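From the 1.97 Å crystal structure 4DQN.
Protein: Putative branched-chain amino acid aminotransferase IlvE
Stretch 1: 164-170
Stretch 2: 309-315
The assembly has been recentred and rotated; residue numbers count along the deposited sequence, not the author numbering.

Stretch 1 164-170: GLAPTNF
Stretch 2, residues 309-315: YSETEVG

Residues 164-170 and 309-315 of the putative branched-chain amino acid aminotransferase IlvE meet in a small contact that buries 298 Å², both sides summed, and no hydrogen bond crosses it. The first stretch runs extended through Leu 165 (phi/psi -59/138), Ala 166 (-140/138) and Pro 167 (-77/150) and enters a strand at Thr 168 (-134/167), which continues through Asn 169 (-104/148) and Phe 170 (-131/157). Gly 164 (91/171) adopts backbone angles at which a CB would be jammed against the preceding carbonyl. The second stretch is irregular: Tyr 309 (-121/-60) and the extended Ser 310 (-164/155) lead into a bend at Glu 311 (-86/-16) and Thr 312 (-120/-31), after which Glu 313 (-109/159) and Val 314 (-112/140) are again extended. Gly 315 (-64/155) takes the N-cap position of the following helix. The nearest CA pair across the contact is Pro 167 CA and Thr 312 CA, 6.0 Å apart.

The bend is braced from within. Ser 310, with chi1 at 170° (t), places its hydroxyl where two successive amides reach it: Thr 312 N and Glu 313 N each donate to Ser 310 OG at 3.0 Å, with N-H...O angles of 161° and 172°.

Packing of a proline ring against backbone carbonyls dominates the contact. Pro 167, puckered C-gamma exo, directs its CA-to-CB bond toward the second stretch. Pro 167 CD lies 3.3 Å from Thr 312 O and Pro 167 CG 3.3 Å from Glu 313 O, while Pro 167 CG is 3.7 Å from Glu 311 O and Pro 167 CB 4.0 Å from Ser 310 O. The ring thus meets four consecutive carbonyl oxygens through van der Waals contact, having no N-H to offer them.

The apolar contact joins Leu 165 and Val 314, both with CA-to-CB pointing toward the opposing stretch. Leu 165 CB and Val 314 CG1 are 3.7 Å apart, and the same methyl, Val 314 CG1, comes within 3.2 Å of Leu 165 O. Val 314 has an off-well chi1 of 12°; Leu 165 is m,t (-76°, 170°).

Polar side chains approach only loosely. Asn 169 (chi1 -57°, m; chi2 -46°) starts sideways but brings its end nearer, leaving Asn 169 ND2 4.5 Å from Glu 311 OE1, too far for a hydrogen bond. Glu 311 is m,t with chi3 at 70°, and its CA-to-CB bond points away. Asn 169 OD1 is hydrogen-bonded elsewhere in the structure.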

# COMPACT_ATOMS: atom_id res chain seq x y z
N GLY A 164 26.77 -11.22 20.56
CA GLY A 164 26.05 -10.51 21.61
C GLY A 164 25.25 -9.34 21.05
O GLY A 164 25.38 -8.99 19.87
N LEU A 165 24.41 -8.75 21.89
CA LEU A 165 23.66 -7.55 21.53
C LEU A 165 24.62 -6.43 21.15
O LEU A 165 25.64 -6.23 21.82
CB LEU A 165 22.79 -7.09 22.70
CG LEU A 165 21.52 -7.88 22.97
CD1 LEU A 165 20.90 -7.48 24.29
CD2 LEU A 165 20.54 -7.65 21.84
N ALA A 166 24.30 -5.70 20.09
CA ALA A 166 25.14 -4.59 19.65
C ALA A 166 24.30 -3.40 19.20
O ALA A 166 23.30 -3.57 18.49
CB ALA A 166 26.07 -5.04 18.54
N PRO A 167 24.73 -2.18 19.58
CA PRO A 167 23.95 -0.99 19.25
C PRO A 167 24.14 -0.60 17.80
O PRO A 167 25.20 -0.87 17.23
CB PRO A 167 24.56 0.10 20.15
CG PRO A 167 25.51 -0.61 21.08
CD PRO A 167 25.93 -1.86 20.35
N THR A 168 23.12 0.01 17.19
CA THR A 168 23.28 0.63 15.87
C THR A 168 22.62 2.00 15.91
O THR A 168 21.86 2.31 16.83
CB THR A 168 22.66 -0.21 14.72
OG1 THR A 168 21.23 -0.30 14.89
CG2 THR A 168 23.26 -1.61 14.67
N ASN A 169 22.89 2.81 14.89
CA ASN A 169 22.42 4.18 14.87
C ASN A 169 21.24 4.36 13.92
O ASN A 169 21.15 3.68 12.89
CB ASN A 169 23.57 5.13 14.48
CG ASN A 169 24.77 5.01 15.40
OD1 ASN A 169 24.63 4.97 16.63
ND2 ASN A 169 25.96 4.93 14.82
N PHE A 170 20.35 5.29 14.27
CA PHE A 170 19.13 5.51 13.49
C PHE A 170 18.96 6.98 13.19
O PHE A 170 19.50 7.82 13.91
CB PHE A 170 17.92 4.99 14.26
CG PHE A 170 17.89 3.50 14.39
CD1 PHE A 170 17.23 2.72 13.44
CD2 PHE A 170 18.55 2.87 15.43
CE1 PHE A 170 17.21 1.34 13.54
CE2 PHE A 170 18.54 1.49 15.54
CZ PHE A 170 17.87 0.72 14.60
N TYR A 309 23.02 5.59 25.78
CA TYR A 309 23.84 4.82 26.70
C TYR A 309 25.27 4.73 26.20
O TYR A 309 26.21 5.18 26.86
CB TYR A 309 23.26 3.41 26.89
CG TYR A 309 24.02 2.61 27.91
CD1 TYR A 309 24.96 1.67 27.51
CD2 TYR A 309 23.84 2.82 29.26
CE1 TYR A 309 25.67 0.94 28.43
CE2 TYR A 309 24.55 2.09 30.20
CZ TYR A 309 25.46 1.16 29.77
OH TYR A 309 26.18 0.42 30.68
N SER A 310 25.43 4.17 25.00
CA SER A 310 26.75 4.01 24.39
C SER A 310 26.60 3.70 22.91
O SER A 310 25.58 3.15 22.49
CB SER A 310 27.53 2.89 25.07
OG SER A 310 28.70 2.61 24.33
N GLU A 311 27.62 4.03 22.13
CA GLU A 311 27.59 3.72 20.71
C GLU A 311 28.09 2.31 20.46
O GLU A 311 27.87 1.75 19.38
CB GLU A 311 28.46 4.70 19.92
CG GLU A 311 27.84 6.06 19.75
CD GLU A 311 28.73 6.98 18.94
OE1 GLU A 311 28.86 6.76 17.72
OE2 GLU A 311 29.28 7.93 19.53
N THR A 312 28.76 1.73 21.45
CA THR A 312 29.38 0.43 21.28
C THR A 312 28.87 -0.65 22.24
O THR A 312 28.84 -1.83 21.90
CB THR A 312 30.91 0.53 21.40
OG1 THR A 312 31.48 -0.78 21.29
CG2 THR A 312 31.31 1.14 22.73
N GLU A 313 28.48 -0.23 23.43
CA GLU A 313 27.99 -1.18 24.43
C GLU A 313 26.49 -1.05 24.64
O GLU A 313 25.89 -0.04 24.31
CB GLU A 313 28.76 -1.00 25.74
CG GLU A 313 30.12 -1.70 25.71
CD GLU A 313 31.19 -0.95 26.48
OE1 GLU A 313 30.96 0.23 26.82
OE2 GLU A 313 32.26 -1.54 26.74
N VAL A 314 25.88 -2.10 25.17
CA VAL A 314 24.45 -2.08 25.39
C VAL A 314 24.12 -2.05 26.88
O VAL A 314 24.79 -2.69 27.69
CB VAL A 314 23.73 -3.21 24.61
CG1 VAL A 314 24.74 -4.20 24.07
CG2 VAL A 314 22.65 -3.89 25.43
N GLY A 315 23.10 -1.26 27.23
CA GLY A 315 22.74 -1.04 28.61
C GLY A 315 22.27 -2.28 29.34
O GLY A 315 21.78 -3.23 28.72